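Local coordinates for protein endo-1,4-beta-xylanase (Uncultured bacterium, PDB 7AX7) that removes acetyl groups from acetylated xylan with the help of a bound cobalt ion, as the carbohydrate esterase family 4 domain of a multidomain xylanase, at residues E26-K31 and I168-K173; T109-I114 and V195-W200. All coordinates share one frame; numbering follows the deposited sequence.

Interaction 1 of 2, residues E26-K31 and I168-K173; sequences ERYGVK and IIEGLK
K173 NZ donates a hydrogen bond to the backbone oxygen Y28 O at 3.0 Å. The amine lies in the carbonyl plane, with a C=O...N angle of 159°. The lysine chain is extended beyond CG, which carries the amine across from helix 159-174. On the way its CE packs on V30 CG2 at 3.8 Å, and the two side chains meet tip to tip. The acceptor lies just before G29, the first residue to leave helical geometry. G29 has positive phi (64°), and two bonds back into the last turn make a Schellman motif. K173 thus binds a carbonyl at a helix C-terminus, where the helix dipole would probably welcome a positive charge. Both helices flank the parallel sheet of the NodB-type deacetylase fold, and the end of 16-28 meets the last turns of 159-174. Between them I169 CG2 touches Y28 CG at 3.6 Å, and I169 CB lies over one face of the ring. I169 CG2 also reaches V30 CG2 at 3.8 Å. I169 packs on I24 and L25 as well, while V30 and K173 both touch F179 of strand 177-179. At the outer end, a water bridges Y28 OH (2.7 Å) and E170 OE1 (2.8 Å), donating to the carboxylate.

Interaction 2 of 2, residues T109-I114 and V195-W200; sequences TMYQNI and VEYKIW
The short, weakly bonded strand 199-200, which pairs in parallel with strand 118-123, and the loop leading into it pack against helix 108-113 at the surface of the deacetylase fold. Y111 makes the largest share of this contact, with Y197 next. The Y111 CG is anti to the carbonyl carbon (chi1 -83°), and the ring extends from the helix across the backbone of 197-199. Ring atom CD1 of Y111 lies 3.5 Å from Y197 CA. Further along, K198 O lies at the ring edge, near its plane, 3.6 Å from Y111 CE1. The phenol oxygen Y111 OH ends against I199 CB at 3.4 Å, and the two side chains cross at about a right angle. Y197 packs back on the helix: Y111 CB meets the edge of its ring in plane, 3.8 Å from Y197 CD1. E196 CB lies over one face of that ring. F118 meets the Y111 ring and also touches I199. One water links the backbones, donating to Y111 O and accepting from Y197 N, at 2.8 Å from each. No direct hydrogen bond joins the two segments. The contact therefore rests on van der Waals contact of the two tyrosine side chains with backbone and with I199, and its polar link between the backbones runs through water.

Interactions 1 and 2 lie on opposite sides of the chain's centre. Their centres are 32 Å apart, and their nearest atoms are about 16 Å apart. The segments alternate along the chain: 26-31, 109-114, 168-173, then 195-200. At their closest ends the paired segments are 137 and 81 residues apart. Interaction 1 joins the end of helix 16-28 and the loop after it to helix 159-174, near strand 177-179. Interaction 2 joins helix 108-113 to strand 199-200. The two contacts tie peripheral elements to different parts of one parallel sheet. None of the cobalt ligands D12, H62 and H66 lies in either pair of segments; the I199 side chain of interaction 2 is about 12 Å from the metal.

Interaction 1 of 2, residues E26-K31 and I168-K173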
ATOM      1  N   GLU A  26      -7.940 -13.260   2.681  1.00  7.74           N
ATOM      2  CA  GLU A  26      -7.790 -14.714   2.666  1.00  8.52           C
ATOM      3  C   GLU A  26      -9.062 -15.390   2.170  1.00 11.77           C
ATOM      4  O   GLU A  26      -9.002 -16.347   1.387  1.00 11.53           O
ATOM      5  CB  GLU A  26      -7.426 -15.223   4.061  1.00 10.60           C
ATOM      6  CG  GLU A  26      -7.237 -16.735   4.162  1.00 15.31           C
ATOM      7  CD  GLU A  26      -6.820 -17.173   5.567  1.00 21.54           C
ATOM      8  OE1 GLU A  26      -7.179 -16.471   6.539  1.00 21.03           O
ATOM      9  OE2 GLU A  26      -6.133 -18.212   5.698  1.00 25.83           O
ATOM     10  N   ARG A  27     -10.222 -14.903   2.621  1.00  7.16           N
ATOM     11  CA  ARG A  27     -11.493 -15.504   2.228  1.00 10.51           C
ATOM     12  C   ARG A  27     -11.648 -15.512   0.714  1.00 12.49           C
ATOM     13  O   ARG A  27     -12.103 -16.503   0.136  1.00  9.84           O
ATOM     14  CB  ARG A  27     -12.642 -14.742   2.903  1.00 11.52           C
ATOM     15  CG  ARG A  27     -14.061 -15.251   2.648  1.00 12.61           C
ATOM     16  CD  ARG A  27     -15.094 -14.202   3.120  1.00 11.35           C
ATOM     17  NE  ARG A  27     -14.755 -13.677   4.445  1.00 13.88           N
ATOM     18  CZ  ARG A  27     -15.124 -12.488   4.918  1.00 16.82           C
ATOM     19  NH1 ARG A  27     -15.857 -11.649   4.187  1.00 11.01           N
ATOM     20  NH2 ARG A  27     -14.747 -12.134   6.135  1.00 13.24           N
ATOM     21  N   TYR A  28     -11.267 -14.414   0.052  1.00  9.71           N
ATOM     22  CA  TYR A  28     -11.386 -14.271  -1.396  1.00  9.73           C
ATOM     23  C   TYR A  28     -10.136 -14.708  -2.163  1.00 11.62           C
ATOM     24  O   TYR A  28     -10.116 -14.603  -3.396  1.00  9.97           O
ATOM     25  CB  TYR A  28     -11.728 -12.812  -1.748  1.00 10.22           C
ATOM     26  CG  TYR A  28     -13.167 -12.445  -1.442  1.00  8.36           C
ATOM     27  CD1 TYR A  28     -14.194 -12.747  -2.341  1.00  9.69           C
ATOM     28  CD2 TYR A  28     -13.502 -11.822  -0.246  1.00 11.29           C
ATOM     29  CE1 TYR A  28     -15.521 -12.416  -2.055  1.00  8.60           C
ATOM     30  CE2 TYR A  28     -14.819 -11.490   0.050  1.00  9.68           C
ATOM     31  CZ  TYR A  28     -15.819 -11.791  -0.849  1.00 10.72           C
ATOM     32  OH  TYR A  28     -17.119 -11.451  -0.537  1.00 14.03           O
ATOM     33  N   GLY A  29      -9.100 -15.186  -1.480  1.00 13.56           N
ATOM     34  CA  GLY A  29      -7.897 -15.610  -2.188  1.00 10.83           C
ATOM     35  C   GLY A  29      -7.196 -14.480  -2.912  1.00 13.13           C
ATOM     36  O   GLY A  29      -6.688 -14.672  -4.025  1.00  9.85           O
ATOM     37  N   VAL A  30      -7.147 -13.306  -2.296  1.00  9.51           N
ATOM     38  CA  VAL A  30      -6.648 -12.088  -2.921  1.00 12.33           C
ATOM     39  C   VAL A  30      -5.407 -11.618  -2.176  1.00  9.31           C
ATOM     40  O   VAL A  30      -5.351 -11.674  -0.942  1.00 11.39           O
ATOM     41  CB  VAL A  30      -7.738 -10.993  -2.928  1.00 11.97           C
ATOM     42  CG1 VAL A  30      -7.153  -9.655  -3.302  1.00 18.42           C
ATOM     43  CG2 VAL A  30      -8.869 -11.385  -3.889  1.00 13.02           C
ATOM     44  N   LYS A  31      -4.413 -11.159  -2.922  1.00 10.44           N
ATOM     45  CA  LYS A  31      -3.224 -10.558  -2.336  1.00  7.73           C
ATOM     46  C   LYS A  31      -3.304  -9.037  -2.443  1.00  9.65           C
ATOM     47  O   LYS A  31      -3.982  -8.493  -3.318  1.00 10.38           O
ATOM     48  CB  LYS A  31      -1.960 -11.077  -3.024  1.00  7.80           C
ATOM     49  CG  LYS A  31      -1.660 -12.542  -2.709  1.00  9.51           C
ATOM     50  CD  LYS A  31      -0.507 -13.082  -3.546  1.00 12.47           C
ATOM     51  CE  LYS A  31      -0.867 -13.162  -5.026  1.00 15.75           C
ATOM     52  NZ  LYS A  31       0.281 -13.717  -5.788  1.00 19.91           N
ATOM     53  N   ILE A 168     -15.970  -4.538  -2.648  1.00  6.94           N
ATOM     54  CA  ILE A 168     -14.946  -4.094  -3.587  1.00  9.51           C
ATOM     55  C   ILE A 168     -14.336  -5.288  -4.313  1.00  7.10           C
ATOM     56  O   ILE A 168     -14.233  -5.296  -5.545  1.00  7.97           O
ATOM     57  CB  ILE A 168     -13.869  -3.256  -2.870  1.00 10.24           C
ATOM     58  CG1 ILE A 168     -14.463  -1.935  -2.360  1.00  8.87           C
ATOM     59  CG2 ILE A 168     -12.672  -2.987  -3.832  1.00  7.31           C
ATOM     60  CD1 ILE A 168     -13.543  -1.164  -1.394  1.00  6.80           C
ATOM     61  N   ILE A 169     -13.928  -6.317  -3.565  1.00  7.29           N
ATOM     62  CA  ILE A 169     -13.288  -7.479  -4.186  1.00  7.06           C
ATOM     63  C   ILE A 169     -14.275  -8.198  -5.096  1.00 10.69           C
ATOM     64  O   ILE A 169     -13.989  -8.470  -6.271  1.00  7.31           O
ATOM     65  CB  ILE A 169     -12.726  -8.428  -3.112  1.00  8.44           C
ATOM     66  CG1 ILE A 169     -11.548  -7.776  -2.382  1.00  8.73           C
ATOM     67  CG2 ILE A 169     -12.323  -9.784  -3.732  1.00  6.53           C
ATOM     68  CD1 ILE A 169     -11.134  -8.516  -1.153  1.00  9.87           C
ATOM     69  N   GLU A 170     -15.452  -8.521  -4.559  1.00 10.16           N
ATOM     70  CA  GLU A 170     -16.469  -9.209  -5.342  1.00 10.32           C
ATOM     71  C   GLU A 170     -16.790  -8.441  -6.614  1.00 11.85           C
ATOM     72  O   GLU A 170     -16.966  -9.043  -7.682  1.00 12.15           O
ATOM     73  CB  GLU A 170     -17.732  -9.392  -4.500  1.00 10.08           C
ATOM     74  CG  GLU A 170     -18.818 -10.215  -5.173  1.00 11.99           C
ATOM     75  CD  GLU A 170     -20.178  -9.985  -4.556  1.00 11.54           C
ATOM     76  OE1 GLU A 170     -20.395 -10.434  -3.414  1.00 10.53           O
ATOM     77  OE2 GLU A 170     -21.023  -9.338  -5.211  1.00 13.17           O
ATOM     78  N   GLY A 171     -16.870  -7.108  -6.517  1.00 13.00           N
ATOM     79  CA  GLY A 171     -17.260  -6.308  -7.669  1.00 11.44           C
ATOM     80  C   GLY A 171     -16.178  -6.236  -8.729  1.00 11.75           C
ATOM     81  O   GLY A 171     -16.468  -6.250  -9.929  1.00  8.70           O
ATOM     82  N   LEU A 172     -14.916  -6.163  -8.306  1.00 12.22           N
ATOM     83  CA  LEU A 172     -13.841  -6.082  -9.288  1.00 12.32           C
ATOM     84  C   LEU A 172     -13.656  -7.415 -10.009  1.00 10.61           C
ATOM     85  O   LEU A 172     -13.416  -7.442 -11.223  1.00 12.74           O
ATOM     86  CB  LEU A 172     -12.549  -5.613  -8.609  1.00  8.16           C
ATOM     87  CG  LEU A 172     -12.581  -4.131  -8.181  1.00 10.95           C
ATOM     88  CD1 LEU A 172     -11.357  -3.748  -7.376  1.00 12.55           C
ATOM     89  CD2 LEU A 172     -12.726  -3.224  -9.386  1.00 10.47           C
ATOM     90  N   LYS A 173     -13.763  -8.532  -9.285  1.00 10.98           N
ATOM     91  CA  LYS A 173     -13.763  -9.836  -9.942  1.00 12.21           C
ATOM     92  C   LYS A 173     -14.907  -9.940 -10.942  1.00  9.94           C
ATOM     93  O   LYS A 173     -14.725 -10.433 -12.063  1.00  9.12           O
ATOM     94  CB  LYS A 173     -13.864 -10.959  -8.904  1.00 11.23           C
ATOM     95  CG  LYS A 173     -12.635 -11.111  -8.031  1.00 11.81           C
ATOM     96  CD  LYS A 173     -12.650 -12.428  -7.264  1.00 15.18           C
ATOM     97  CE  LYS A 173     -11.410 -12.565  -6.387  1.00 15.79           C
ATOM     98  NZ  LYS A 173     -11.065 -13.995  -6.143  1.00 15.27           N
TER
HETATM   99  O   HOH W   1     -19.035 -12.516  -2.107  1.00  8.29           O

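Interaction 2 of 2, residues T109-I114 and V195-W200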
ATOM      1  N   THR A 109      13.646  17.328  -2.411  1.00  9.04           N
ATOM      2  CA  THR A 109      14.565  16.705  -1.462  1.00 10.40           C
ATOM      3  C   THR A 109      14.242  15.226  -1.267  1.00 10.08           C
ATOM      4  O   THR A 109      15.148  14.385  -1.265  1.00  9.00           O
ATOM      5  CB  THR A 109      14.529  17.477  -0.141  1.00 11.88           C
ATOM      6  OG1 THR A 109      14.889  18.837  -0.401  1.00 14.30           O
ATOM      7  CG2 THR A 109      15.506  16.893   0.883  1.00  9.33           C
ATOM      8  N   MET A 110      12.952  14.882  -1.156  1.00  8.82           N
ATOM      9  CA  MET A 110      12.566  13.477  -1.037  1.00  7.87           C
ATOM     10  C   MET A 110      13.000  12.675  -2.261  1.00 11.64           C
ATOM     11  O   MET A 110      13.620  11.611  -2.133  1.00  9.39           O
ATOM     12  CB  MET A 110      11.054  13.360  -0.821  1.00  8.37           C
ATOM     13  CG  MET A 110      10.621  13.800   0.558  1.00  7.01           C
ATOM     14  SD  MET A 110       8.855  14.011   0.724  1.00 11.74           S
ATOM     15  CE  MET A 110       8.343  12.287   0.672  1.00  8.27           C
ATOM     16  N   TYR A 111      12.670  13.164  -3.462  1.00  8.34           N
ATOM     17  CA  TYR A 111      13.042  12.439  -4.673  1.00  7.66           C
ATOM     18  C   TYR A 111      14.553  12.234  -4.781  1.00 10.72           C
ATOM     19  O   TYR A 111      15.002  11.202  -5.295  1.00  9.54           O
ATOM     20  CB  TYR A 111      12.534  13.177  -5.909  1.00  8.38           C
ATOM     21  CG  TYR A 111      11.085  12.919  -6.280  1.00  9.19           C
ATOM     22  CD1 TYR A 111      10.646  11.647  -6.644  1.00 13.07           C
ATOM     23  CD2 TYR A 111      10.171  13.963  -6.321  1.00 12.80           C
ATOM     24  CE1 TYR A 111       9.327  11.422  -7.010  1.00 12.24           C
ATOM     25  CE2 TYR A 111       8.854  13.752  -6.690  1.00 14.30           C
ATOM     26  CZ  TYR A 111       8.435  12.483  -7.028  1.00 11.49           C
ATOM     27  OH  TYR A 111       7.126  12.295  -7.394  1.00 11.69           O
ATOM     28  N   GLN A 112      15.347  13.205  -4.319  1.00  8.32           N
ATOM     29  CA  GLN A 112      16.801  13.099  -4.384  1.00  9.50           C
ATOM     30  C   GLN A 112      17.362  12.100  -3.375  1.00 13.30           C
ATOM     31  O   GLN A 112      18.503  11.648  -3.536  1.00 11.61           O
ATOM     32  CB  GLN A 112      17.446  14.475  -4.138  1.00 10.71           C
ATOM     33  CG  GLN A 112      17.117  15.547  -5.189  1.00  8.38           C
ATOM     34  CD  GLN A 112      17.451  16.969  -4.726  1.00 10.56           C
ATOM     35  OE1 GLN A 112      17.996  17.169  -3.644  1.00 11.42           O
ATOM     36  NE2 GLN A 112      17.115  17.962  -5.554  1.00  8.84           N
ATOM     37  N   ASN A 113      16.605  11.762  -2.331  1.00 11.23           N
ATOM     38  CA  ASN A 113      17.162  11.028  -1.204  1.00 11.12           C
ATOM     39  C   ASN A 113      16.391   9.762  -0.876  1.00 12.50           C
ATOM     40  O   ASN A 113      16.579   9.209   0.212  1.00 14.60           O
ATOM     41  CB  ASN A 113      17.240  11.932   0.027  1.00 10.90           C
ATOM     42  CG  ASN A 113      18.372  12.941  -0.083  1.00 12.11           C
ATOM     43  OD1 ASN A 113      19.532  12.572   0.030  1.00 13.41           O
ATOM     44  ND2 ASN A 113      18.040  14.205  -0.347  1.00  8.76           N
ATOM     45  N   ILE A 114      15.541   9.289  -1.784  1.00 11.77           N
ATOM     46  CA  ILE A 114      14.792   8.049  -1.618  1.00 10.57           C
ATOM     47  C   ILE A 114      15.052   7.191  -2.849  1.00 16.08           C
ATOM     48  O   ILE A 114      14.813   7.632  -3.982  1.00 12.46           O
ATOM     49  CB  ILE A 114      13.287   8.307  -1.412  1.00 10.90           C
ATOM     50  CG1 ILE A 114      13.081   9.086  -0.104  1.00 10.69           C
ATOM     51  CG2 ILE A 114      12.495   6.996  -1.400  1.00 10.18           C
ATOM     52  CD1 ILE A 114      11.649   9.466   0.176  1.00  9.49           C
ATOM     53  N   VAL A 195      12.346   4.091 -11.821  1.00 13.88           N
ATOM     54  CA  VAL A 195      12.587   5.346 -12.516  1.00 13.55           C
ATOM     55  C   VAL A 195      12.650   6.425 -11.446  1.00 21.40           C
ATOM     56  O   VAL A 195      11.703   6.587 -10.665  1.00 14.87           O
ATOM     57  CB  VAL A 195      11.483   5.647 -13.541  1.00 18.04           C
ATOM     58  CG1 VAL A 195      11.718   7.008 -14.217  1.00 13.41           C
ATOM     59  CG2 VAL A 195      11.385   4.526 -14.573  1.00 12.37           C
ATOM     60  N   GLU A 196      13.771   7.137 -11.382  1.00 15.81           N
ATOM     61  CA  GLU A 196      13.905   8.195 -10.397  1.00 16.57           C
ATOM     62  C   GLU A 196      13.012   9.378 -10.753  1.00 11.57           C
ATOM     63  O   GLU A 196      12.670   9.605 -11.914  1.00 14.14           O
ATOM     64  CB  GLU A 196      15.355   8.666 -10.302  1.00 20.52           C
ATOM     65  CG  GLU A 196      16.261   7.756  -9.515  1.00 25.06           C
ATOM     66  CD  GLU A 196      17.690   8.264  -9.499  1.00 32.74           C
ATOM     67  OE1 GLU A 196      18.407   8.062 -10.507  1.00 22.38           O
ATOM     68  OE2 GLU A 196      18.085   8.886  -8.485  1.00 35.72           O
ATOM     69  N   TYR A 197      12.656  10.153  -9.731  1.00 10.14           N
ATOM     70  CA  TYR A 197      11.930  11.408  -9.930  1.00 10.44           C
ATOM     71  C   TYR A 197      10.552  11.170 -10.549  1.00 12.06           C
ATOM     72  O   TYR A 197      10.016  12.032 -11.250  1.00 11.91           O
ATOM     73  CB  TYR A 197      12.743  12.381 -10.789  1.00 12.17           C
ATOM     74  CG  TYR A 197      14.205  12.491 -10.401  1.00 13.25           C
ATOM     75  CD1 TYR A 197      14.580  12.776  -9.094  1.00 16.87           C
ATOM     76  CD2 TYR A 197      15.213  12.289 -11.343  1.00 12.34           C
ATOM     77  CE1 TYR A 197      15.925  12.875  -8.735  1.00 14.95           C
ATOM     78  CE2 TYR A 197      16.542  12.389 -11.000  1.00 14.58           C
ATOM     79  CZ  TYR A 197      16.894  12.679  -9.694  1.00 18.17           C
ATOM     80  OH  TYR A 197      18.223  12.769  -9.351  1.00 22.50           O
ATOM     81  N   LYS A 198       9.968  10.000 -10.283  1.00 12.77           N
ATOM     82  CA  LYS A 198       8.659   9.626 -10.798  1.00 12.38           C
ATOM     83  C   LYS A 198       7.805   9.077  -9.667  1.00 12.15           C
ATOM     84  O   LYS A 198       8.312   8.433  -8.746  1.00 11.64           O
ATOM     85  CB  LYS A 198       8.787   8.574 -11.898  1.00 12.53           C
ATOM     86  CG  LYS A 198       7.488   8.204 -12.589  1.00 10.19           C
ATOM     87  CD  LYS A 198       7.773   7.333 -13.800  1.00 14.03           C
ATOM     88  CE  LYS A 198       6.487   6.969 -14.544  1.00 18.24           C
ATOM     89  NZ  LYS A 198       5.894   8.143 -15.252  1.00 16.57           N
ATOM     90  N   ILE A 199       6.503   9.330  -9.734  1.00 11.16           N
ATOM     91  CA  ILE A 199       5.563   8.715  -8.803  1.00 10.38           C
ATOM     92  C   ILE A 199       4.459   8.037  -9.610  1.00 11.67           C
ATOM     93  O   ILE A 199       3.832   8.668 -10.469  1.00 14.87           O
ATOM     94  CB  ILE A 199       4.993   9.734  -7.793  1.00 10.47           C
ATOM     95  CG1 ILE A 199       4.121   9.024  -6.745  1.00 11.22           C
ATOM     96  CG2 ILE A 199       4.203  10.810  -8.484  1.00 11.78           C
ATOM     97  CD1 ILE A 199       4.025   9.793  -5.413  1.00  8.05           C
ATOM     98  N   TRP A 200       4.223   6.755  -9.325  1.00  9.52           N
ATOM     99  CA  TRP A 200       3.386   5.882 -10.139  1.00  7.10           C
ATOM    100  C   TRP A 200       1.995   5.727  -9.536  1.00  9.77           C
ATOM    101  O   TRP A 200       1.853   5.518  -8.328  1.00  9.06           O
ATOM    102  CB  TRP A 200       3.994   4.482 -10.245  1.00  9.91           C
ATOM    103  CG  TRP A 200       5.347   4.342 -10.862  1.00  6.88           C
ATOM    104  CD1 TRP A 200       6.557   4.425 -10.227  1.00 12.37           C
ATOM    105  CD2 TRP A 200       5.629   4.018 -12.226  1.00  9.57           C
ATOM    106  NE1 TRP A 200       7.581   4.192 -11.125  1.00 11.56           N
ATOM    107  CE2 TRP A 200       7.037   3.942 -12.360  1.00 11.01           C
ATOM    108  CE3 TRP A 200       4.829   3.799 -13.356  1.00  9.16           C
ATOM    109  CZ2 TRP A 200       7.662   3.658 -13.582  1.00 11.10           C
ATOM    110  CZ3 TRP A 200       5.457   3.508 -14.571  1.00 11.45           C
ATOM    111  CH2 TRP A 200       6.854   3.442 -14.671  1.00 10.57           C
TER
HETATM  112  O   HOH W   2      13.487   9.591  -7.064  1.00 11.35           O